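Local coordinates for protein restriction endonuclease (Mycobacterium sp., PDB 4F0Q) that probably cleaves DNA carrying methylated cytosine as a tetrameric, modification-dependent restriction endonuclease and binds magnesium, at residues Leu134-Ala139 against Pro202-Asp207; Ala416-Met421 against Asp431-Ser436. All coordinates share one frame; numbering follows the deposited sequence.

Contact 1 (Leu134-Ala139 against Pro202-Asp207); sequences LLLEAA and PNLSLD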
loop_
_atom_site.group_PDB
_atom_site.type_symbol
_atom_site.label_atom_id
_atom_site.label_comp_id
_atom_site.label_asym_id
_atom_site.label_seq_id
_atom_site.Cartn_x
_atom_site.Cartn_y
_atom_site.Cartn_z
ATOM N N LEU A 134 35.016 5.121 -13.818
ATOM C CA LEU A 134 35.069 3.718 -13.414
ATOM C C LEU A 134 33.680 3.192 -13.062
ATOM O O LEU A 134 33.331 2.057 -13.392
ATOM C CB LEU A 134 36.016 3.534 -12.225
ATOM C CG LEU A 134 37.503 3.787 -12.474
ATOM C CD1 LEU A 134 38.284 3.678 -11.174
ATOM C CD2 LEU A 134 38.048 2.817 -13.510
ATOM N N LEU A 135 32.889 4.028 -12.395
ATOM C CA LEU A 135 31.539 3.652 -11.988
ATOM C C LEU A 135 30.602 3.490 -13.181
ATOM O O LEU A 135 29.720 2.636 -13.167
ATOM C CB LEU A 135 30.965 4.669 -10.998
ATOM C CG LEU A 135 31.627 4.749 -9.620
ATOM C CD1 LEU A 135 30.861 5.706 -8.718
ATOM C CD2 LEU A 135 31.729 3.372 -8.985
ATOM N N LEU A 136 30.789 4.316 -14.207
ATOM C CA LEU A 136 29.993 4.209 -15.428
ATOM C C LEU A 136 30.406 2.982 -16.234
ATOM O O LEU A 136 29.556 2.212 -16.706
ATOM C CB LEU A 136 30.134 5.476 -16.276
ATOM C CG LEU A 136 29.405 6.724 -15.768
ATOM C CD1 LEU A 136 29.838 7.959 -16.539
ATOM C CD2 LEU A 136 27.900 6.537 -15.866
ATOM N N GLU A 137 31.717 2.802 -16.382
ATOM C CA GLU A 137 32.262 1.645 -17.085
ATOM C C GLU A 137 31.834 0.341 -16.417
ATOM O O GLU A 137 31.641 -0.675 -17.085
ATOM C CB GLU A 137 33.787 1.727 -17.165
ATOM C CG GLU A 137 34.299 2.766 -18.150
ATOM C CD GLU A 137 35.808 2.907 -18.124
ATOM O OE1 GLU A 137 36.431 2.470 -17.133
ATOM O OE2 GLU A 137 36.373 3.452 -19.096
ATOM N N ALA A 138 31.682 0.380 -15.097
ATOM C CA ALA A 138 31.175 -0.769 -14.357
ATOM C C ALA A 138 29.669 -0.908 -14.551
ATOM O O ALA A 138 29.154 -2.015 -14.681
ATOM C CB ALA A 138 31.509 -0.644 -12.883
ATOM N N ALA A 139 28.973 0.226 -14.572
ATOM C CA ALA A 139 27.521 0.248 -14.721
ATOM C C ALA A 139 27.097 -0.371 -16.043
ATOM O O ALA A 139 26.037 -0.991 -16.139
ATOM C CB ALA A 139 26.997 1.671 -14.611
ATOM N N PRO A 202 27.009 18.886 -10.446
ATOM C CA PRO A 202 26.428 17.589 -10.807
ATOM C C PRO A 202 27.242 16.446 -10.216
ATOM O O PRO A 202 28.392 16.649 -9.831
ATOM C CB PRO A 202 26.535 17.574 -12.333
ATOM C CG PRO A 202 27.681 18.470 -12.635
ATOM C CD PRO A 202 27.605 19.564 -11.611
ATOM N N ASN A 203 26.645 15.261 -10.150
ATOM C CA ASN A 203 27.291 14.091 -9.574
ATOM C C ASN A 203 26.471 12.841 -9.868
ATOM O O ASN A 203 25.335 12.928 -10.344
ATOM C CB ASN A 203 27.467 14.263 -8.061
ATOM C CG ASN A 203 28.484 13.301 -7.474
ATOM O OD1 ASN A 203 29.359 12.795 -8.178
ATOM N ND2 ASN A 203 28.373 13.042 -6.178
ATOM N N LEU A 204 27.049 11.678 -9.585
ATOM C CA LEU A 204 26.361 10.413 -9.795
ATOM C C LEU A 204 25.947 9.793 -8.466
ATOM O O LEU A 204 26.763 9.642 -7.558
ATOM C CB LEU A 204 27.251 9.444 -10.573
ATOM C CG LEU A 204 27.769 9.936 -11.927
ATOM C CD1 LEU A 204 28.593 8.855 -12.606
ATOM C CD2 LEU A 204 26.621 10.377 -12.819
ATOM N N SER A 205 24.669 9.446 -8.358
ATOM C CA SER A 205 24.142 8.778 -7.176
ATOM C C SER A 205 23.816 7.329 -7.515
ATOM O O SER A 205 23.111 7.054 -8.485
ATOM C CB SER A 205 22.894 9.499 -6.663
ATOM O OG SER A 205 22.403 8.893 -5.481
ATOM N N LEU A 206 24.332 6.404 -6.713
ATOM C CA LEU A 206 24.218 4.983 -7.019
ATOM C C LEU A 206 23.502 4.181 -5.934
ATOM O O LEU A 206 23.846 4.261 -4.752
ATOM C CB LEU A 206 25.602 4.373 -7.280
ATOM C CG LEU A 206 26.307 4.652 -8.614
ATOM C CD1 LEU A 206 26.846 6.073 -8.693
ATOM C CD2 LEU A 206 27.425 3.644 -8.843
ATOM N N ASP A 207 22.499 3.416 -6.354
ATOM C CA ASP A 207 21.872 2.414 -5.506
ATOM C C ASP A 207 22.616 1.099 -5.670
ATOM O O ASP A 207 22.593 0.491 -6.747
ATOM C CB ASP A 207 20.403 2.220 -5.883
ATOM C CG ASP A 207 19.530 3.377 -5.450
ATOM O OD1 ASP A 207 19.822 3.986 -4.400
ATOM O OD2 ASP A 207 18.546 3.673 -6.159
#
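Leu135 and Leu136 on one turn of helix 130-142 meet Leu206 and Leu204 of strand 200-210, a wholly aliphatic contact between a helix and a sheet. Leu135 can be followed outward. The bond from CA to CB is aimed at the strand, and Leu135 CB lies 4.3 Å from Leu206 CD2. CG stays at a similar remove, with Leu135 CG 4.4 Å from Leu206 CD2. CD1 then reaches deepest and sits astride the isopropyl fork, 4.0 Å from both Leu206 CD1 and Leu206 CD2. The other branch runs alongside, Leu135 CD2 lying 4.3 Å from Leu206 CD2. With CG anti to the carbonyl carbon (chi1 -67°), the branch extends from the helix over Leu206. The second pair meets more narrowly: Leu136 and Leu204 cross at about a right angle, Leu204 CD1 lying 3.9 Å from Leu136 CG and 4.1 Å from Leu136 CD2. All four leucines are buried. Alternate strand residues, Leu204 and Leu206, face the helix, while Ser205 between them packs on Arg113 and Phe115 of strand 111-115. The contact lies in the N-terminal, PUA-clan part of the chain, where a curved sheet carries the helix on one side. Strand 200-210 pairs antiparallel with strands 111-115 and 175-193; Leu136 also touches Leu187 of the latter, and His189 of the second subunit packs against Leu136.

Contact 2 (Ala416-Met421 against Asp431-Ser436); sequences ATVRRM and DALLAS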
loop_
_atom_site.group_PDB
_atom_site.type_symbol
_atom_site.label_atom_id
_atom_site.label_comp_id
_atom_site.label_asym_id
_atom_site.label_seq_id
_atom_site.Cartn_x
_atom_site.Cartn_y
_atom_site.Cartn_z
ATOM N N ALA A 416 17.224 15.483 8.785
ATOM C CA ALA A 416 18.031 15.131 7.620
ATOM C C ALA A 416 17.317 15.487 6.318
ATOM O O ALA A 416 17.906 16.091 5.413
ATOM C CB ALA A 416 18.382 13.650 7.647
ATOM N N THR A 417 16.043 15.113 6.237
ATOM C CA THR A 417 15.235 15.377 5.053
ATOM C C THR A 417 15.100 16.873 4.802
ATOM O O THR A 417 15.291 17.339 3.682
ATOM C CB THR A 417 13.828 14.764 5.178
ATOM O OG1 THR A 417 13.936 13.368 5.483
ATOM C CG2 THR A 417 13.050 14.940 3.883
ATOM N N VAL A 418 14.773 17.620 5.853
ATOM C CA VAL A 418 14.625 19.068 5.757
ATOM C C VAL A 418 15.928 19.732 5.318
ATOM O O VAL A 418 15.924 20.615 4.459
ATOM C CB VAL A 418 14.137 19.676 7.094
ATOM C CG1 VAL A 418 14.421 21.166 7.151
ATOM C CG2 VAL A 418 12.651 19.407 7.287
ATOM N N ARG A 419 17.041 19.293 5.896
ATOM C CA ARG A 419 18.351 19.809 5.512
ATOM C C ARG A 419 18.654 19.538 4.041
ATOM O O ARG A 419 19.154 20.415 3.330
ATOM C CB ARG A 419 19.447 19.221 6.403
ATOM C CG ARG A 419 19.613 19.938 7.732
ATOM C CD ARG A 419 20.585 19.207 8.638
ATOM N NE ARG A 419 21.770 18.752 7.918
ATOM C CZ ARG A 419 22.851 19.494 7.708
ATOM N NH1 ARG A 419 22.902 20.738 8.164
ATOM N NH2 ARG A 419 23.881 18.993 7.040
ATOM N N ARG A 420 18.343 18.327 3.586
ATOM C CA ARG A 420 18.536 17.971 2.182
ATOM C C ARG A 420 17.695 18.858 1.262
ATOM O O ARG A 420 18.198 19.393 0.273
ATOM C CB ARG A 420 18.191 16.498 1.947
ATOM C CG ARG A 420 18.615 15.971 0.584
ATOM C CD ARG A 420 18.045 14.584 0.311
ATOM N NE ARG A 420 18.253 13.667 1.428
ATOM C CZ ARG A 420 17.280 13.207 2.209
ATOM N NH1 ARG A 420 16.024 13.570 1.988
ATOM N NH2 ARG A 420 17.561 12.379 3.206
ATOM N N MET A 421 16.417 19.007 1.600
ATOM C CA MET A 421 15.486 19.832 0.833
ATOM C C MET A 421 15.975 21.270 0.723
ATOM O O MET A 421 16.009 21.851 -0.364
ATOM C CB MET A 421 14.104 19.826 1.494
ATOM C CG MET A 421 13.383 18.488 1.447
ATOM S SD MET A 421 12.001 18.408 2.608
ATOM C CE MET A 421 11.020 19.810 2.084
ATOM N N ASP A 431 15.181 29.391 6.351
ATOM C CA ASP A 431 14.144 30.405 6.487
ATOM C C ASP A 431 13.230 30.480 5.270
ATOM O O ASP A 431 12.047 30.776 5.405
ATOM C CB ASP A 431 14.759 31.778 6.753
ATOM C CG ASP A 431 13.711 32.857 6.911
ATOM O OD1 ASP A 431 13.216 33.045 8.042
ATOM O OD2 ASP A 431 13.380 33.515 5.903
ATOM N N ALA A 432 13.775 30.222 4.086
ATOM C CA ALA A 432 12.969 30.245 2.869
ATOM C C ALA A 432 11.875 29.185 2.938
ATOM O O ALA A 432 10.699 29.467 2.686
ATOM C CB ALA A 432 13.849 30.029 1.646
ATOM N N LEU A 433 12.269 27.969 3.307
ATOM C CA LEU A 433 11.328 26.866 3.454
ATOM C C LEU A 433 10.324 27.124 4.572
ATOM O O LEU A 433 9.116 26.941 4.385
ATOM C CB LEU A 433 12.070 25.553 3.710
ATOM C CG LEU A 433 11.190 24.322 3.941
ATOM C CD1 LEU A 433 10.294 24.069 2.740
ATOM C CD2 LEU A 433 12.041 23.099 4.245
ATOM N N LEU A 434 10.817 27.549 5.735
ATOM C CA LEU A 434 9.932 27.783 6.876
ATOM C C LEU A 434 8.886 28.860 6.575
ATOM O O LEU A 434 7.690 28.668 6.818
ATOM C CB LEU A 434 10.731 28.148 8.131
ATOM C CG LEU A 434 11.800 27.155 8.604
ATOM C CD1 LEU A 434 12.216 27.453 10.038
ATOM C CD2 LEU A 434 11.332 25.712 8.465
ATOM N N ALA A 435 9.345 29.985 6.034
ATOM C CA ALA A 435 8.461 31.083 5.662
ATOM C C ALA A 435 7.504 30.662 4.555
ATOM O O ALA A 435 6.367 31.131 4.500
ATOM C CB ALA A 435 9.268 32.299 5.232
ATOM N N SER A 436 7.970 29.784 3.672
ATOM C CA SER A 436 7.095 29.208 2.658
ATOM C C SER A 436 5.947 28.452 3.320
ATOM O O SER A 436 4.781 28.631 2.957
ATOM C CB SER A 436 7.878 28.276 1.733
ATOM O OG SER A 436 7.018 27.636 0.808
#
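Val418 and Met421 of helix 411-425 close on Leu433 of helix 430-440, a helix-loop-helix unit at the C-terminal end of the PDDEXK-type nuclease part of the chain. The tight part is centred on one methyl, Leu433 CD2, which stands 4.2 Å from Val418 CG1 and 4.1 Å from Met421 CE. Leu433 projects toward the other helix with CG anti to its backbone N (chi1 178°), and runs roughly perpendicular to the methionine side chain. Met421 in turn bends at its thioether (chi3 57°), which carries CE to the leucine; Leu433 CD1 is 4.4 Å from Met421 CE. Leu303 and Val307 of helix 297-314 pack on Leu433 and Val418 respectively, and Leu254 of the second subunit touches both Met421 and Leu433. Away from this apolar centre the contact thins: Leu434 comes no closer than 5.7 Å, from its CD2 to Val418 CG1. Asp431 is exposed, and Arg419 starts out away from helix 430-440, its side chain packing on Ala281, Glu282 and Thr285 of helix 281-292. On the far flank of helix 411-425, Arg420 folds back along its own helix, and Ala416 O sits 4.3 Å above the plane of the guanidinium group, over the centre of one face.

Overall arrangement
Contact 1 joins a helix to a sheet in the N-terminal part of the chain, whereas contact 2 joins two helices near the C-terminal end. They follow one another along the chain without sharing an element, their centres 28 Å apart and their nearest atoms about 9 Å apart. Both are apolar and formed by buried residues, but contact 1 lies closer to the centre of the chain, about 14 Å against 22 Å, and buries more surface, 171 against 118 Å². Leucine alone builds contact 1; contact 2 mixes leucine with valine and methionine, and more exposed or partly exposed polar residues flank it, Asp431, Arg419, Arg420 and Ser436 against Glu137. Each contact meets the second subunit.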